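Local coordinates for protein oxidoreductase, 2OG-Fe(II) oxygenase family (Burkholderia pseudomallei, PDB 6N1F) that probably acts as an iron-dependent oxidoreductase of the 2-oxoglutarate/Fe(II) oxygenase family, holding an iron ion in a two-histidine, one-aspartate site, at residues M50-A53 and Y54-F57; S227-G231 and A232-A236. All blocks are in the same frame, centred on the assembly; numbering follows the deposited sequence.

Contact 1 (M50-A53 and Y54-F57)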
loop_
_atom_site.group_PDB
_atom_site.type_symbol
_atom_site.label_atom_id
_atom_site.label_comp_id
_atom_site.label_asym_id
_atom_site.label_seq_id
_atom_site.Cartn_x
_atom_site.Cartn_y
_atom_site.Cartn_z
HETATM N N MSE A 50 1.460 -9.905 -4.855
HETATM C CA MSE A 50 0.564 -9.062 -5.662
HETATM C C MSE A 50 -0.706 -9.834 -5.991
HETATM O O MSE A 50 -0.655 -10.919 -6.574
HETATM C CB MSE A 50 1.237 -8.606 -6.971
HETATM C CG MSE A 50 0.383 -7.694 -7.808
HETATM SE SE MSE A 50 1.486 -6.745 -9.122
HETATM C CE MSE A 50 2.136 -8.283 -10.174
ATOM N N LEU A 51 -1.841 -9.268 -5.622
ATOM C CA LEU A 51 -3.097 -9.957 -5.868
ATOM C C LEU A 51 -3.719 -9.460 -7.169
ATOM O O LEU A 51 -3.601 -8.274 -7.494
ATOM C CB LEU A 51 -4.060 -9.721 -4.708
ATOM C CG LEU A 51 -3.433 -9.885 -3.320
ATOM C CD1 LEU A 51 -4.386 -9.389 -2.224
ATOM C CD2 LEU A 51 -3.015 -11.326 -3.063
ATOM N N PRO A 52 -4.364 -10.312 -7.958
ATOM C CA PRO A 52 -4.938 -9.844 -9.224
ATOM C C PRO A 52 -6.242 -9.103 -8.988
ATOM O O PRO A 52 -6.935 -9.296 -7.984
ATOM C CB PRO A 52 -5.175 -11.141 -10.007
ATOM C CG PRO A 52 -5.396 -12.191 -8.946
ATOM C CD PRO A 52 -4.592 -11.751 -7.731
ATOM N N ALA A 53 -6.568 -8.233 -9.934
ATOM C CA ALA A 53 -7.893 -7.619 -9.944
ATOM C C ALA A 53 -8.934 -8.684 -10.292
ATOM O O ALA A 53 -8.752 -9.428 -11.258
ATOM C CB ALA A 53 -7.923 -6.478 -10.962
ATOM N N TYR A 54 -10.026 -8.786 -9.525
ATOM C CA TYR A 54 -10.393 -7.921 -8.434
ATOM C C TYR A 54 -10.683 -8.744 -7.183
ATOM O O TYR A 54 -11.800 -8.715 -6.668
ATOM C CB TYR A 54 -11.642 -7.124 -8.823
ATOM C CG TYR A 54 -11.424 -6.240 -10.031
ATOM C CD1 TYR A 54 -11.000 -4.933 -9.873
ATOM C CD2 TYR A 54 -11.649 -6.712 -11.326
ATOM C CE1 TYR A 54 -10.795 -4.110 -10.952
ATOM C CE2 TYR A 54 -11.442 -5.890 -12.427
ATOM C CZ TYR A 54 -11.024 -4.589 -12.227
ATOM O OH TYR A 54 -10.816 -3.757 -13.297
ATOM N N VAL A 55 -9.681 -9.477 -6.713
ATOM C CA VAL A 55 -9.856 -10.379 -5.575
ATOM C C VAL A 55 -10.147 -9.600 -4.295
ATOM O O VAL A 55 -11.167 -9.822 -3.639
ATOM C CB VAL A 55 -8.616 -11.274 -5.418
ATOM C CG1 VAL A 55 -8.612 -11.968 -4.073
ATOM C CG2 VAL A 55 -8.536 -12.278 -6.583
ATOM N N ALA A 56 -9.260 -8.672 -3.917
ATOM C CA ALA A 56 -9.412 -8.040 -2.606
ATOM C C ALA A 56 -10.500 -6.968 -2.598
ATOM O O ALA A 56 -11.229 -6.825 -1.606
ATOM C CB ALA A 56 -8.085 -7.432 -2.154
ATOM N N PHE A 57 -10.592 -6.178 -3.668
ATOM C CA PHE A 57 -11.582 -5.120 -3.796
ATOM C C PHE A 57 -12.261 -5.261 -5.146
ATOM O O PHE A 57 -11.582 -5.360 -6.171
ATOM C CB PHE A 57 -10.929 -3.755 -3.682
ATOM C CG PHE A 57 -10.301 -3.514 -2.361
ATOM C CD1 PHE A 57 -11.025 -2.910 -1.344
ATOM C CD2 PHE A 57 -8.996 -3.893 -2.116
ATOM C CE1 PHE A 57 -10.451 -2.682 -0.106
ATOM C CE2 PHE A 57 -8.417 -3.670 -0.877
ATOM C CZ PHE A 57 -9.148 -3.064 0.130
HETATM O O HOH W 1 -7.041 -7.574 -5.751
#
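Ala53 lays its CB over the face of the Tyr54 ring, 3.5 Å from the ring centroid and only 6° off the ring normal, a nearly axial CH-pi contact between neighbours in sequence. Two features bring them together. The peptide bond joining them is cis, which draws Ala53 CA and Tyr54 CA to 2.9 Å, and Tyr54 CG stands anti to its own carbonyl carbon (chi1 -61°), folding the ring back over the preceding residue. Phe57 O meets the same ring at its edge, in plane.

The same cis bond lies at the centre of a tight turn. Val55 N donates to Pro52 O over 3.0 Å in an almost straight bond (178°), so Pro52-Val55 form a beta turn with a cis peptide at its centre, resembling the type VI turns usually built with proline at the third position; here that position is Tyr54. A water donates to Pro52 O (water O to Pro52 O 2.8 Å) and accepts from Ala56 N, linking the turn to the next residue.

Apolar groups line the other parts of the bend. The Pro52 ring is crossed by the Val55 side chain, Pro52 CG to Val55 CG2 3.9 Å, and Leu51 CD1 reaches loosely to Ala56 CB at 4.2 Å.

The turn leads from strand 48-51, at one edge of the large antiparallel sheet, toward helix 59-70. Leu51 and Ala56 both pack on Phe125 of helix 120-130, Val55 leans on Tyr39 of helix 36-45, and Arg122 binds Ala56 O.

Contact 2 (S227-G231 and A232-A236)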
loop_
_atom_site.group_PDB
_atom_site.type_symbol
_atom_site.label_atom_id
_atom_site.label_comp_id
_atom_site.label_asym_id
_atom_site.label_seq_id
_atom_site.Cartn_x
_atom_site.Cartn_y
_atom_site.Cartn_z
ATOM N N SER A 227 -0.730 -1.974 11.742
ATOM C CA SER A 227 0.006 -2.234 12.969
ATOM C C SER A 227 -0.944 -2.869 13.976
ATOM O O SER A 227 -2.150 -2.622 13.940
ATOM C CB SER A 227 0.602 -0.942 13.549
ATOM O OG SER A 227 1.256 -1.164 14.794
ATOM N N ARG A 228 -0.399 -3.700 14.867
ATOM C CA ARG A 228 -1.165 -4.150 16.025
ATOM C C ARG A 228 -1.178 -3.115 17.140
ATOM O O ARG A 228 -1.967 -3.240 18.077
ATOM C CB ARG A 228 -0.608 -5.465 16.569
ATOM C CG ARG A 228 -0.662 -6.630 15.610
ATOM C CD ARG A 228 0.090 -7.816 16.185
ATOM N NE ARG A 228 1.480 -7.474 16.479
ATOM C CZ ARG A 228 1.988 -7.332 17.702
ATOM N NH1 ARG A 228 1.236 -7.524 18.782
ATOM N NH2 ARG A 228 3.264 -7.010 17.845
ATOM N N HIS A 229 -0.328 -2.103 17.062
ATOM C CA HIS A 229 -0.296 -1.044 18.059
ATOM C C HIS A 229 -1.198 0.090 17.609
ATOM O O HIS A 229 -1.062 0.589 16.489
ATOM C CB HIS A 229 1.133 -0.529 18.259
ATOM C CG HIS A 229 1.260 0.520 19.318
ATOM N ND1 HIS A 229 0.825 0.329 20.614
ATOM C CD2 HIS A 229 1.793 1.765 19.281
ATOM C CE1 HIS A 229 1.080 1.413 21.326
ATOM N NE2 HIS A 229 1.663 2.300 20.540
ATOM N N ASN A 230 -2.121 0.493 18.477
ATOM C CA ASN A 230 -2.950 1.654 18.203
ATOM C C ASN A 230 -2.612 2.836 19.101
ATOM O O ASN A 230 -3.274 3.873 19.009
ATOM C CB ASN A 230 -4.433 1.293 18.332
ATOM C CG ASN A 230 -5.315 2.099 17.386
ATOM O OD1 ASN A 230 -4.872 2.541 16.319
ATOM N ND2 ASN A 230 -6.572 2.284 17.769
ATOM N N GLY A 231 -1.596 2.719 19.950
ATOM C CA GLY A 231 -1.144 3.855 20.718
ATOM C C GLY A 231 -0.328 4.809 19.862
ATOM O O GLY A 231 -0.316 4.752 18.630
ATOM N N ALA A 232 0.382 5.701 20.542
ATOM C CA ALA A 232 1.126 6.724 19.829
ATOM C C ALA A 232 2.290 6.117 19.051
ATOM O O ALA A 232 2.841 5.071 19.414
ATOM C CB ALA A 232 1.637 7.791 20.794
ATOM N N ASN A 233 2.649 6.783 17.955
ATOM C CA ASN A 233 3.799 6.402 17.145
ATOM C C ASN A 233 5.070 6.476 17.981
ATOM O O ASN A 233 5.494 7.565 18.377
ATOM C CB ASN A 233 3.899 7.312 15.917
ATOM C CG ASN A 233 4.912 6.823 14.902
ATOM O OD1 ASN A 233 5.895 6.173 15.252
ATOM N ND2 ASN A 233 4.679 7.142 13.631
ATOM N N ARG A 234 5.688 5.327 18.252
ATOM C CA ARG A 234 6.889 5.378 19.084
ATOM C C ARG A 234 8.109 5.946 18.354
ATOM O O ARG A 234 9.205 5.919 18.937
ATOM C CB ARG A 234 7.217 3.992 19.641
ATOM C CG ARG A 234 6.270 3.521 20.736
ATOM C CD ARG A 234 6.910 2.458 21.637
ATOM N NE ARG A 234 7.703 1.478 20.898
ATOM C CZ ARG A 234 7.192 0.594 20.050
ATOM N NH1 ARG A 234 5.892 0.576 19.823
ATOM N NH2 ARG A 234 7.978 -0.266 19.419
ATOM N N ARG A 235 8.004 6.447 17.127
ATOM C CA ARG A 235 9.117 7.182 16.540
ATOM C C ARG A 235 9.220 8.548 17.207
ATOM O O ARG A 235 8.239 9.295 17.271
ATOM C CB ARG A 235 8.932 7.334 15.035
ATOM C CG ARG A 235 10.220 7.645 14.282
ATOM C CD ARG A 235 10.091 8.932 13.493
ATOM N NE ARG A 235 8.825 8.991 12.769
ATOM C CZ ARG A 235 8.491 9.966 11.931
ATOM N NH1 ARG A 235 9.339 10.965 11.711
ATOM N NH2 ARG A 235 7.315 9.942 11.313
ATOM N N ALA A 236 10.408 8.865 17.714
ATOM C CA ALA A 236 10.599 10.104 18.453
ATOM C C ALA A 236 10.321 11.314 17.571
ATOM O O ALA A 236 10.783 11.389 16.428
ATOM C CB ALA A 236 12.022 10.168 19.007
#
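His229 and Ala232 meet where the chain bends after strand 218-227. The bond between them is weak: His229 NE2 donates to Ala232 O over 3.2 Å with an N-H...O angle of 129°. The oxygen lies at the ring edge, near its plane. With CG anti to the backbone N (chi1 -177°), the imidazole swings forward along the chain, and its face comes to lie over the backbone N of Gly231, 3.2 Å from the ring plane.

Two firmer hydrogen bonds, each local to one side of the bend, fix the backbone. Ser227 OG accepts from His229 N at 2.9 Å, an ST turn that sets the start of the loop. Further on, Asn233 OD1 accepts from Arg235 N at 2.8 Å, an Asx turn in which the donor is tilted 33° from the amide carbonyl plane. The other end of this buried amide is held as well, ND2 being bonded to Ser160 O and Asp96 O. Between the two turns, Arg139 NH1 bonds both His229 O and Gly231 O, tying the bend to strand 137-147.

One charged side chain comes close to the imidazole. Arg234 NH1 lies 4.3 Å from His229 CD2, approaching the ring obliquely, but its strong partner is Asp163, with which it forms a salt bridge.

Side-chain-to-backbone bonds on both sides of the bend, at Ser227 and Asn233, hold the chain, while the His229 link is weak. The nearby Arg234 would tend to disfavour a protonated His229, though its salt bridge to Asp163 probably tempers this.

Contact 1 comes early in the chain and contact 2 near its C-terminus; their centres lie 29 Å apart on opposite sides of the chain's centre, with no touch between them. Both are loops that leave strands of the same seven-stranded antiparallel sheet: contact 1 follows the edge strand 48-51, contact 2 the interior strand 218-227, with strands 200-204 and 166-171 between the two. Contact 1 lies away from the metal, at the helices packed around the sheet. Contact 2 is closer, the Asn233 side chain being about 13 Å from the iron bound by His155, Asp157 and His209. Neither supplies a metal ligand; each shapes a separate exit from the shared sheet.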